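Local coordinates for envelope polyprotein (Puumala orthohantavirus, PDB 5FXU) that forms the ectodomain of the Gn envelope glycoprotein, an antigenic part of the hantavirus surface that probably works together with Gc in host-cell entry, at residues I7-T12 and Q132-T137; W60-K65 and G298-G303; G285-P288 and D294-Q297. One frame throughout, in Å; residues are numbered along the deposited sequence.

Interaction 1 (I7-T12 and Q132-T137); sequences IECPHT and QTCITT
Cys-9 and Cys-134 are joined by a disulfide. The bond runs from Cys-9 SG to Cys-134 SG over 2.1 Å. The CA atoms of Cys-9 and Cys-134 lie 5.9 Å apart. Both CB atoms point toward the partner segment. On both cysteines SG then sits beside the backbone N and anti to the carbonyl carbon (chi1 -69° for Cys-9, -73° for Cys-134), where the two sulfurs meet. The torsion about the S-S bond is -82°, a left-handed twist close to the relaxed right angle. Ile-7, two residues back on the same side of its strand, adds a loose apolar touch. Its CG2 branch comes to 4.3 Å from Cys-134 SG. Val-20 of strand 19-30 packs against both Ile-7 and Cys-134.

The next shell fixes the two ends. Cys-9 ends strand 3-9, and its backbone bonds to Glu-154 and Thr-156 alongside strand 147-155. Tyr-153 of that strand touches Cys-9, Ile-7, Thr-133 and Thr-137. Glu-8 points to the other side of its strand, where its carboxylate is held by Ser-236, Thr-156 and Leu-163 N. Cys-134 lies in the short helix 133-136. Gln-132 O accepts from both Ile-135 N at 2.9 Å and Thr-136 N at 3.3 Å. Lys-155 NZ binds Cys-134 O, and Asn-44 ND2 binds Thr-136 O.

The contact is small, with about 130 Å² buried, and nearly all of it comes from the two cysteines. A covalent link, not a broad packed surface, thus pins this strand end to the helix. Such a bond suits a secreted-type ectodomain folded in an oxidising compartment, and this chain carries six other disulfides.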
ATOM      1  N   ILE A   7       4.992 -13.404 -10.778  1.00 47.60           N
ATOM      2  CA  ILE A   7       5.902 -12.347 -11.200  1.00 46.16           C
ATOM      3  C   ILE A   7       6.012 -12.471 -12.721  1.00 45.24           C
ATOM      4  O   ILE A   7       6.340 -13.524 -13.246  1.00 42.54           O
ATOM      5  CB  ILE A   7       7.276 -12.485 -10.509  1.00 46.23           C
ATOM      6  CG1 ILE A   7       7.147 -12.322  -8.994  1.00 46.27           C
ATOM      7  CG2 ILE A   7       8.303 -11.500 -11.060  1.00 46.18           C
ATOM      8  CD1 ILE A   7       6.794 -10.930  -8.529  1.00 46.03           C
ATOM      9  N   GLU A   8       5.700 -11.385 -13.407  1.00 46.46           N
ATOM     10  CA  GLU A   8       5.880 -11.288 -14.824  1.00 49.23           C
ATOM     11  C   GLU A   8       7.302 -10.767 -15.091  1.00 49.06           C
ATOM     12  O   GLU A   8       7.640  -9.638 -14.747  1.00 47.11           O
ATOM     13  CB  GLU A   8       4.830 -10.385 -15.443  1.00 52.68           C
ATOM     14  CG  GLU A   8       4.908 -10.334 -16.967  1.00 59.51           C
ATOM     15  CD  GLU A   8       3.837  -9.471 -17.626  1.00 64.77           C
ATOM     16  OE1 GLU A   8       3.344  -8.499 -16.988  1.00 65.02           O
ATOM     17  OE2 GLU A   8       3.516  -9.758 -18.816  1.00 69.89           O
ATOM     18  N   CYS A   9       8.117 -11.605 -15.727  1.00 50.46           N
ATOM     19  CA  CYS A   9       9.523 -11.300 -16.042  1.00 51.86           C
ATOM     20  C   CYS A   9       9.713 -10.698 -17.440  1.00 52.95           C
ATOM     21  O   CYS A   9       9.296 -11.304 -18.421  1.00 51.57           O
ATOM     22  CB  CYS A   9      10.333 -12.598 -15.939  1.00 51.38           C
ATOM     23  SG  CYS A   9      10.459 -13.155 -14.230  1.00 49.53           S
ATOM     24  N   PRO A  10      10.377  -9.532 -17.545  1.00 57.86           N
ATOM     25  CA  PRO A  10      10.711  -9.017 -18.890  1.00 62.59           C
ATOM     26  C   PRO A  10      11.773  -9.832 -19.620  1.00 66.88           C
ATOM     27  O   PRO A  10      12.472 -10.600 -18.965  1.00 67.55           O
ATOM     28  CB  PRO A  10      11.251  -7.611 -18.602  1.00 61.92           C
ATOM     29  CG  PRO A  10      10.861  -7.308 -17.192  1.00 59.52           C
ATOM     30  CD  PRO A  10      10.900  -8.632 -16.504  1.00 58.50           C
ATOM     31  N   HIS A  11      11.920  -9.644 -20.943  1.00 77.19           N
ATOM     32  CA  HIS A  11      12.990 -10.330 -21.733  1.00 82.19           C
ATOM     33  C   HIS A  11      14.393  -9.867 -21.397  1.00 82.15           C
ATOM     34  O   HIS A  11      15.296 -10.688 -21.374  1.00 85.76           O
ATOM     35  CB  HIS A  11      12.788 -10.202 -23.235  1.00 86.96           C
ATOM     36  CG  HIS A  11      11.622 -10.978 -23.737  1.00 96.37           C
ATOM     37  ND1 HIS A  11      11.646 -12.345 -23.917  1.00100.36           N
ATOM     38  CD2 HIS A  11      10.375 -10.577 -24.063  1.00103.77           C
ATOM     39  CE1 HIS A  11      10.463 -12.752 -24.346  1.00102.86           C
ATOM     40  NE2 HIS A  11       9.675 -11.698 -24.445  1.00104.79           N
ATOM     41  N   THR A  12      14.570  -8.569 -21.146  1.00 86.68           N
ATOM     42  CA  THR A  12      15.875  -7.992 -20.758  1.00 93.66           C
ATOM     43  C   THR A  12      15.803  -7.212 -19.441  1.00 97.63           C
ATOM     44  O   THR A  12      14.725  -6.821 -18.979  1.00 95.10           O
ATOM     45  CB  THR A  12      16.443  -7.031 -21.840  1.00 95.99           C
ATOM     46  OG1 THR A  12      15.672  -5.816 -21.890  1.00 95.16           O
ATOM     47  CG2 THR A  12      16.471  -7.701 -23.230  1.00 96.91           C
ATOM     48  N   GLN A 132      16.891  -9.045 -11.748  1.00 38.17           N
ATOM     49  CA  GLN A 132      17.849 -10.178 -11.795  1.00 39.68           C
ATOM     50  C   GLN A 132      17.294 -11.464 -11.181  1.00 39.58           C
ATOM     51  O   GLN A 132      17.727 -12.561 -11.544  1.00 40.36           O
ATOM     52  CB  GLN A 132      19.169  -9.846 -11.074  1.00 40.62           C
ATOM     53  CG  GLN A 132      20.109  -8.897 -11.818  1.00 42.08           C
ATOM     54  CD  GLN A 132      19.681  -7.409 -11.775  1.00 42.73           C
ATOM     55  OE1 GLN A 132      18.689  -7.008 -11.096  1.00 41.52           O
ATOM     56  NE2 GLN A 132      20.390  -6.596 -12.545  1.00 43.04           N
ATOM     57  N   THR A 133      16.353 -11.334 -10.250  1.00 38.52           N
ATOM     58  CA  THR A 133      15.678 -12.486  -9.657  1.00 39.86           C
ATOM     59  C   THR A 133      15.047 -13.403 -10.709  1.00 40.27           C
ATOM     60  O   THR A 133      15.049 -14.617 -10.540  1.00 41.17           O
ATOM     61  CB  THR A 133      14.580 -12.050  -8.668  1.00 39.95           C
ATOM     62  OG1 THR A 133      15.091 -11.027  -7.832  1.00 40.47           O
ATOM     63  CG2 THR A 133      14.173 -13.204  -7.769  1.00 41.22           C
ATOM     64  N   CYS A 134      14.534 -12.809 -11.780  1.00 40.12           N
ATOM     65  CA  CYS A 134      14.038 -13.527 -12.950  1.00 42.86           C
ATOM     66  C   CYS A 134      15.059 -14.441 -13.664  1.00 44.26           C
ATOM     67  O   CYS A 134      14.671 -15.405 -14.322  1.00 44.40           O
ATOM     68  CB  CYS A 134      13.470 -12.517 -13.959  1.00 44.35           C
ATOM     69  SG  CYS A 134      11.875 -11.782 -13.441  1.00 45.84           S
ATOM     70  N   ILE A 135      16.353 -14.138 -13.542  1.00 44.81           N
ATOM     71  CA  ILE A 135      17.412 -15.011 -14.058  1.00 44.56           C
ATOM     72  C   ILE A 135      17.660 -16.150 -13.070  1.00 43.91           C
ATOM     73  O   ILE A 135      17.853 -17.294 -13.488  1.00 44.14           O
ATOM     74  CB  ILE A 135      18.718 -14.218 -14.342  1.00 45.27           C
ATOM     75  CG1 ILE A 135      18.467 -13.195 -15.440  1.00 45.22           C
ATOM     76  CG2 ILE A 135      19.852 -15.150 -14.767  1.00 46.36           C
ATOM     77  CD1 ILE A 135      19.463 -12.062 -15.438  1.00 46.27           C
ATOM     78  N   THR A 136      17.658 -15.844 -11.773  1.00 42.32           N
ATOM     79  CA  THR A 136      18.040 -16.818 -10.774  1.00 42.53           C
ATOM     80  C   THR A 136      16.954 -17.790 -10.368  1.00 41.99           C
ATOM     81  O   THR A 136      17.268 -18.804  -9.726  1.00 42.83           O
ATOM     82  CB  THR A 136      18.521 -16.151  -9.472  1.00 42.86           C
ATOM     83  OG1 THR A 136      17.477 -15.365  -8.888  1.00 40.37           O
ATOM     84  CG2 THR A 136      19.748 -15.308  -9.735  1.00 43.47           C
ATOM     85  N   THR A 137      15.703 -17.490 -10.682  1.00 41.35           N
ATOM     86  CA  THR A 137      14.565 -18.118  -9.975  1.00 42.76           C
ATOM     87  C   THR A 137      13.372 -18.377 -10.904  1.00 42.46           C
ATOM     88  O   THR A 137      12.915 -17.448 -11.588  1.00 42.38           O
ATOM     89  CB  THR A 137      14.125 -17.227  -8.784  1.00 41.79           C
ATOM     90  OG1 THR A 137      15.271 -16.880  -7.992  1.00 41.67           O
ATOM     91  CG2 THR A 137      13.130 -17.956  -7.881  1.00 42.67           C
TER

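Interaction 2 (W60-K65 and G298-G303); sequences WTWEMK and GVAFSG. With NAG (2-acetamido-2-deoxy-beta-D-glucopyranose), chain C.
Trp-60 and Trp-62 pack on Gly-298 and Ala-300 where strand 54-64 passes over strand 296-302. This is packing between strands of different sheets, in a buried layer. At 8.6 Å between axes, crossing at -58°, the strand segments are too far apart for backbone pairing.

Trp-62 carries most of the contact. Its CG stands between the backbone N and the carbonyl carbon (chi1 77°), which turns the indole across the second strand. The methyl group of Ala-300 lies over one face of the indole. Ala-300 CB is 3.6 Å from the centre of the five-membered ring of Trp-62 and only 7° off the ring normal, a well-formed CH-pi contact. At the ring edge and in its plane, Trp-62 NE1 meets Phe-301 O at 3.4 Å, a weak hydrogen bond. The same N-H also has a weak bond to Gly-326 O, so it is held loosely by two carbonyls. The methyl over one face and the carbonyl at the edge both bear on the ring.

Trp-60 reaches in edge first. Its CH2 lies 3.8 Å from Gly-298 N, which sits in the ring plane. Gly-298 has no side chain to hold this edge off.

Beyond the strand end, Gly-303 N donates to NAG O7 at 3.0 Å. Thr-119 also bonds this sugar. Its position is consistent with attachment at Asn-117, whose ND2 bonds Gly-303 O.

On the flanks, Trp-60 pairs through its backbone with Trp-323 of strand 321-323. Val-283 of strand 278-285 touches Trp-60 and Ala-300. Ile-327 of strand 327-329 touches both tryptophans. Trp-60 thus touches all three strands of the antiparallel sheet formed by 278-285, 296-302 and 327-329.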
ATOM      1  N   TRP A  60      -7.665  -0.309  16.994  1.00 35.04           N
ATOM      2  CA  TRP A  60      -8.925   0.344  17.196  1.00 34.18           C
ATOM      3  C   TRP A  60     -10.019  -0.607  16.721  1.00 35.06           C
ATOM      4  O   TRP A  60     -10.037  -0.998  15.566  1.00 33.32           O
ATOM      5  CB  TRP A  60      -8.950   1.646  16.382  1.00 33.44           C
ATOM      6  CG  TRP A  60     -10.222   2.426  16.494  1.00 32.61           C
ATOM      7  CD1 TRP A  60     -11.028   2.532  17.602  1.00 32.36           C
ATOM      8  CD2 TRP A  60     -10.838   3.225  15.475  1.00 31.54           C
ATOM      9  NE1 TRP A  60     -12.122   3.304  17.326  1.00 32.31           N
ATOM     10  CE2 TRP A  60     -12.035   3.757  16.032  1.00 32.44           C
ATOM     11  CE3 TRP A  60     -10.518   3.535  14.160  1.00 30.20           C
ATOM     12  CZ2 TRP A  60     -12.895   4.607  15.301  1.00 31.32           C
ATOM     13  CZ3 TRP A  60     -11.364   4.360  13.441  1.00 29.90           C
ATOM     14  CH2 TRP A  60     -12.542   4.890  14.015  1.00 31.15           C
ATOM     15  N   THR A  61     -10.937  -0.966  17.624  1.00 36.75           N
ATOM     16  CA  THR A  61     -11.937  -2.029  17.394  1.00 37.54           C
ATOM     17  C   THR A  61     -13.337  -1.554  17.828  1.00 37.21           C
ATOM     18  O   THR A  61     -13.454  -0.651  18.628  1.00 38.09           O
ATOM     19  CB  THR A  61     -11.572  -3.301  18.200  1.00 38.59           C
ATOM     20  OG1 THR A  61     -11.367  -2.966  19.579  1.00 39.82           O
ATOM     21  CG2 THR A  61     -10.321  -3.893  17.694  1.00 38.99           C
ATOM     22  N   TRP A  62     -14.388  -2.170  17.309  1.00 36.47           N
ATOM     23  CA  TRP A  62     -15.746  -1.827  17.721  1.00 35.52           C
ATOM     24  C   TRP A  62     -16.522  -3.062  18.178  1.00 37.33           C
ATOM     25  O   TRP A  62     -16.238  -4.158  17.702  1.00 35.85           O
ATOM     26  CB  TRP A  62     -16.477  -1.101  16.589  1.00 33.87           C
ATOM     27  CG  TRP A  62     -16.997  -1.953  15.453  1.00 32.23           C
ATOM     28  CD1 TRP A  62     -16.354  -2.252  14.295  1.00 31.18           C
ATOM     29  CD2 TRP A  62     -18.293  -2.550  15.354  1.00 31.83           C
ATOM     30  NE1 TRP A  62     -17.144  -3.031  13.503  1.00 31.00           N
ATOM     31  CE2 TRP A  62     -18.351  -3.212  14.115  1.00 31.44           C
ATOM     32  CE3 TRP A  62     -19.400  -2.605  16.201  1.00 31.88           C
ATOM     33  CZ2 TRP A  62     -19.484  -3.936  13.694  1.00 32.16           C
ATOM     34  CZ3 TRP A  62     -20.543  -3.302  15.779  1.00 32.54           C
ATOM     35  CH2 TRP A  62     -20.573  -3.954  14.534  1.00 32.55           C
ATOM     36  N   GLU A  63     -17.490  -2.852  19.093  1.00 39.47           N
ATOM     37  CA  GLU A  63     -18.425  -3.874  19.566  1.00 42.49           C
ATOM     38  C   GLU A  63     -19.833  -3.302  19.573  1.00 41.71           C
ATOM     39  O   GLU A  63     -20.014  -2.135  19.859  1.00 39.75           O
ATOM     40  CB  GLU A  63     -18.085  -4.328  20.993  1.00 47.09           C
ATOM     41  CG  GLU A  63     -16.667  -4.846  21.151  1.00 51.62           C
ATOM     42  CD  GLU A  63     -16.370  -5.546  22.488  1.00 57.93           C
ATOM     43  OE1 GLU A  63     -16.998  -5.231  23.534  1.00 61.77           O
ATOM     44  OE2 GLU A  63     -15.470  -6.423  22.484  1.00 60.51           O
ATOM     45  N   MET A  64     -20.829  -4.122  19.277  1.00 41.34           N
ATOM     46  CA  MET A  64     -22.196  -3.719  19.503  1.00 43.26           C
ATOM     47  C   MET A  64     -22.484  -3.492  21.010  1.00 46.02           C
ATOM     48  O   MET A  64     -22.010  -4.233  21.874  1.00 45.44           O
ATOM     49  CB  MET A  64     -23.184  -4.737  18.936  1.00 43.65           C
ATOM     50  CG  MET A  64     -24.621  -4.300  19.181  1.00 45.08           C
ATOM     51  SD  MET A  64     -25.859  -5.295  18.363  1.00 47.25           S
ATOM     52  CE  MET A  64     -27.292  -4.556  19.113  1.00 49.51           C
ATOM     53  N   LYS A  65     -23.276  -2.464  21.285  1.00 49.56           N
ATOM     54  CA  LYS A  65     -23.710  -2.103  22.624  1.00 56.34           C
ATOM     55  C   LYS A  65     -25.178  -1.683  22.600  1.00 59.52           C
ATOM     56  O   LYS A  65     -25.696  -1.309  21.567  1.00 58.68           O
ATOM     57  CB  LYS A  65     -22.854  -0.951  23.142  1.00 59.23           C
ATOM     58  CG  LYS A  65     -22.993  -0.688  24.628  1.00 64.35           C
ATOM     59  CD  LYS A  65     -21.679  -0.242  25.265  1.00 69.04           C
ATOM     60  CE  LYS A  65     -21.765  -0.186  26.795  1.00 73.68           C
ATOM     61  NZ  LYS A  65     -22.561   0.984  27.282  1.00 76.76           N
ATOM     62  N   GLY A 298     -14.495   6.831  11.446  1.00 31.62           N
ATOM     63  CA  GLY A 298     -14.639   5.889  10.374  1.00 31.20           C
ATOM     64  C   GLY A 298     -16.019   5.304  10.356  1.00 31.43           C
ATOM     65  O   GLY A 298     -16.899   5.781  11.058  1.00 32.55           O
ATOM     66  N   VAL A 299     -16.188   4.247   9.572  1.00 31.64           N
ATOM     67  CA  VAL A 299     -17.453   3.549   9.431  1.00 32.53           C
ATOM     68  C   VAL A 299     -17.271   2.093   9.796  1.00 32.35           C
ATOM     69  O   VAL A 299     -16.478   1.369   9.191  1.00 31.73           O
ATOM     70  CB  VAL A 299     -17.955   3.675   7.999  1.00 33.79           C
ATOM     71  CG1 VAL A 299     -19.220   2.856   7.781  1.00 35.26           C
ATOM     72  CG2 VAL A 299     -18.229   5.141   7.695  1.00 33.63           C
ATOM     73  N   ALA A 300     -18.012   1.678  10.807  1.00 33.29           N
ATOM     74  CA  ALA A 300     -18.044   0.301  11.235  1.00 33.46           C
ATOM     75  C   ALA A 300     -18.781  -0.527  10.204  1.00 33.66           C
ATOM     76  O   ALA A 300     -19.812  -0.096   9.675  1.00 33.21           O
ATOM     77  CB  ALA A 300     -18.747   0.181  12.581  1.00 34.88           C
ATOM     78  N   PHE A 301     -18.271  -1.732   9.960  1.00 33.05           N
ATOM     79  CA  PHE A 301     -18.941  -2.662   9.100  1.00 33.54           C
ATOM     80  C   PHE A 301     -18.818  -4.095   9.629  1.00 35.00           C
ATOM     81  O   PHE A 301     -18.001  -4.393  10.510  1.00 33.79           O
ATOM     82  CB  PHE A 301     -18.373  -2.576   7.690  1.00 32.48           C
ATOM     83  CG  PHE A 301     -17.006  -3.161   7.555  1.00 31.82           C
ATOM     84  CD1 PHE A 301     -15.877  -2.382   7.790  1.00 30.98           C
ATOM     85  CD2 PHE A 301     -16.831  -4.499   7.194  1.00 31.57           C
ATOM     86  CE1 PHE A 301     -14.600  -2.920   7.644  1.00 30.52           C
ATOM     87  CE2 PHE A 301     -15.557  -5.034   7.064  1.00 31.42           C
ATOM     88  CZ  PHE A 301     -14.445  -4.245   7.290  1.00 30.52           C
ATOM     89  N   SER A 302     -19.636  -4.967   9.048  1.00 36.98           N
ATOM     90  CA  SER A 302     -19.514  -6.406   9.226  1.00 40.21           C
ATOM     91  C   SER A 302     -19.563  -7.086   7.874  1.00 41.84           C
ATOM     92  O   SER A 302     -19.951  -6.488   6.869  1.00 44.14           O
ATOM     93  CB  SER A 302     -20.621  -6.952  10.136  1.00 41.13           C
ATOM     94  OG  SER A 302     -21.884  -6.740   9.552  1.00 41.60           O
ATOM     95  N   GLY A 303     -19.162  -8.342   7.869  1.00 43.42           N
ATOM     96  CA  GLY A 303     -19.139  -9.134   6.682  1.00 45.21           C
ATOM     97  C   GLY A 303     -17.728  -9.206   6.174  1.00 47.13           C
ATOM     98  O   GLY A 303     -16.763  -9.016   6.914  1.00 46.45           O
TER
HETATM   99  C1  NAG C   1     -15.238 -11.873   8.938  1.00 40.73           C
HETATM  100  C2  NAG C   1     -16.671 -12.188   9.346  1.00 47.95           C
HETATM  101  C3  NAG C   1     -16.877 -13.695   9.428  1.00 52.59           C
HETATM  102  C4  NAG C   1     -16.297 -14.488   8.246  1.00 55.98           C
HETATM  103  C5  NAG C   1     -14.943 -13.931   7.765  1.00 53.20           C
HETATM  104  C6  NAG C   1     -14.480 -14.440   6.401  1.00 51.18           C
HETATM  105  C7  NAG C   1     -17.957 -10.774  10.894  1.00 43.80           C
HETATM  106  C8  NAG C   1     -18.052 -10.341  12.321  1.00 43.26           C
HETATM  107  N2  NAG C   1     -16.962 -11.632  10.658  1.00 44.72           N
HETATM  108  O3  NAG C   1     -18.278 -13.936   9.557  1.00 50.27           O
HETATM  109  O4  NAG C   1     -16.137 -15.809   8.789  1.00 67.73           O
HETATM  110  O5  NAG C   1     -15.009 -12.501   7.684  1.00 46.13           O
HETATM  111  O6  NAG C   1     -15.184 -13.748   5.362  1.00 54.07           O
HETATM  112  O7  NAG C   1     -18.739 -10.356  10.049  1.00 43.87           O

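Interaction 3 (G285-P288 and D294-Q297); sequences GKAP and DTIQ
Thr-295 turns its hydroxyl toward Ala-287 by placing OG1 between its own backbone N and carbonyl carbon (chi1 56°). Asp-294 has CG beside the backbone N (chi1 -71°), which lays its carboxylate against the peptide of Gly-285.

Thr-295 OG1 donates to Ala-287 O at 2.6 Å. It comes in bent, at 118° at the carbonyl oxygen. The acceptor is the carbonyl of the cis peptide that joins Ala-287 to Pro-288, so the bond engages that peptide directly. The Ala-287 methyl lies 4.3 Å from Ile-296 CG2. That branch of Ile-296 also rests 3.4 Å from Gly-285 O.

Gly-285 O is gripped by two N-H groups. Thr-295 N lies at 3.0 Å from it and in the carbonyl plane. Ile-296 N is at 3.3 Å and tilted from that plane. In return, Gly-285 N donates to Ile-296 O at 3.0 Å. The backbone polar atoms of Gly-285 are therefore well satisfied in a buried place.

Lys-286 and Asp-294 cross at a slant. Lys-286 CG approaches Asp-294 OD1 at 3.5 Å, but the charged ends do not meet. The polar partner of Asp-294 OD2 is Thr-284 OG1. Opposite charges here may still favour each other weakly.

Outside, Ser-83 OG binds Lys-286 O, and Trp-60 and Ile-322 pack on Ile-296. With Thr-295 and Ile-296 both facing Gly-285, this is a classic beta bulge. It lies at the base of the loop of an antiparallel hairpin, where strands 278-285 and 296-302 part.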
ATOM      1  N   GLY A 285     -12.867   7.240  17.814  1.00 39.68           N
ATOM      2  CA  GLY A 285     -11.970   6.635  18.788  1.00 40.07           C
ATOM      3  C   GLY A 285     -10.740   7.451  19.056  1.00 39.97           C
ATOM      4  O   GLY A 285     -10.532   8.479  18.423  1.00 36.53           O
ATOM      5  N   LYS A 286      -9.921   6.947  19.985  1.00 41.54           N
ATOM      6  CA  LYS A 286      -8.711   7.624  20.430  1.00 44.06           C
ATOM      7  C   LYS A 286      -7.457   6.947  19.914  1.00 43.11           C
ATOM      8  O   LYS A 286      -7.193   5.781  20.228  1.00 43.52           O
ATOM      9  CB  LYS A 286      -8.671   7.648  21.942  1.00 47.82           C
ATOM     10  CG  LYS A 286      -9.935   8.213  22.576  1.00 51.25           C
ATOM     11  CD  LYS A 286      -9.943   7.951  24.073  1.00 54.26           C
ATOM     12  CE  LYS A 286     -11.050   8.741  24.733  1.00 56.50           C
ATOM     13  NZ  LYS A 286     -11.229   8.298  26.139  1.00 59.21           N
ATOM     14  N   ALA A 287      -6.691   7.681  19.115  1.00 41.07           N
ATOM     15  CA  ALA A 287      -5.433   7.189  18.570  1.00 39.98           C
ATOM     16  C   ALA A 287      -4.362   8.256  18.755  1.00 39.09           C
ATOM     17  O   ALA A 287      -4.512   9.344  18.213  1.00 37.98           O
ATOM     18  CB  ALA A 287      -5.599   6.842  17.113  1.00 39.39           C
ATOM     19  N   PRO A 288      -3.324   7.991  19.552  1.00 39.40           N
ATOM     20  CA  PRO A 288      -3.180   6.753  20.339  1.00 40.63           C
ATOM     21  C   PRO A 288      -4.215   6.688  21.471  1.00 42.04           C
ATOM     22  O   PRO A 288      -4.907   7.670  21.722  1.00 42.09           O
ATOM     23  CB  PRO A 288      -1.737   6.819  20.871  1.00 41.25           C
ATOM     24  CG  PRO A 288      -1.365   8.254  20.804  1.00 41.51           C
ATOM     25  CD  PRO A 288      -2.121   8.839  19.637  1.00 40.34           C
ATOM     26  N   ASP A 294     -11.271  12.075  21.108  1.00 48.61           N
ATOM     27  CA  ASP A 294     -11.226  11.343  19.852  1.00 46.32           C
ATOM     28  C   ASP A 294     -10.404  12.033  18.785  1.00 44.32           C
ATOM     29  O   ASP A 294     -10.512  13.230  18.607  1.00 45.69           O
ATOM     30  CB  ASP A 294     -12.632  11.132  19.316  1.00 45.26           C
ATOM     31  CG  ASP A 294     -13.422  10.130  20.129  1.00 45.90           C
ATOM     32  OD1 ASP A 294     -12.831   9.338  20.910  1.00 45.48           O
ATOM     33  OD2 ASP A 294     -14.657  10.134  19.961  1.00 46.63           O
ATOM     34  N   THR A 295      -9.573  11.251  18.101  1.00 42.72           N
ATOM     35  CA  THR A 295      -8.665  11.741  17.062  1.00 40.76           C
ATOM     36  C   THR A 295      -8.862  11.049  15.729  1.00 38.28           C
ATOM     37  O   THR A 295      -8.184  11.369  14.766  1.00 37.23           O
ATOM     38  CB  THR A 295      -7.207  11.557  17.511  1.00 40.76           C
ATOM     39  OG1 THR A 295      -6.975  10.181  17.825  1.00 40.45           O
ATOM     40  CG2 THR A 295      -6.922  12.414  18.744  1.00 41.74           C
ATOM     41  N   ILE A 296      -9.803  10.119  15.663  1.00 37.69           N
ATOM     42  CA  ILE A 296     -10.041   9.335  14.453  1.00 36.90           C
ATOM     43  C   ILE A 296     -11.522   8.992  14.324  1.00 36.36           C
ATOM     44  O   ILE A 296     -12.205   8.835  15.325  1.00 36.13           O
ATOM     45  CB  ILE A 296      -9.162   8.052  14.449  1.00 36.90           C
ATOM     46  CG1 ILE A 296      -9.090   7.456  13.038  1.00 35.54           C
ATOM     47  CG2 ILE A 296      -9.630   7.041  15.502  1.00 36.94           C
ATOM     48  CD1 ILE A 296      -8.235   6.225  12.947  1.00 35.50           C
ATOM     49  N   GLN A 297     -12.003   8.906  13.091  1.00 35.72           N
ATOM     50  CA  GLN A 297     -13.353   8.425  12.816  1.00 35.46           C
ATOM     51  C   GLN A 297     -13.357   7.468  11.639  1.00 33.20           C
ATOM     52  O   GLN A 297     -12.369   7.324  10.913  1.00 31.56           O
ATOM     53  CB  GLN A 297     -14.310   9.595  12.540  1.00 36.59           C
ATOM     54  CG  GLN A 297     -14.040  10.283  11.221  1.00 37.97           C
ATOM     55  CD  GLN A 297     -14.826  11.577  11.030  1.00 39.95           C
ATOM     56  OE1 GLN A 297     -15.207  12.227  11.985  1.00 42.67           O
ATOM     57  NE2 GLN A 297     -15.024  11.971   9.779  1.00 40.77           N
TER

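In the fold
From the N terminus, segment 7-12 comes first and segment 60-65 second. Segment 132-137 then closes interaction 1, tying the end of strand 3-9 to helix 133-136. Interaction 2 is still open at that point, so the two cross. Interaction 3 closes a short hairpin loop, from 285-288 to 294-297. The next residues, 298-303, close interaction 2, within which interaction 3 is nested. Interactions 2 and 3 share strand 296-302, and their centres are 14 Å apart. Trp-60 bridges them, with CZ2 3.6 Å from Gly-285 N. Interaction 1 lies on the opposite side of the chain centre, its centre about 43 Å from that of interaction 2.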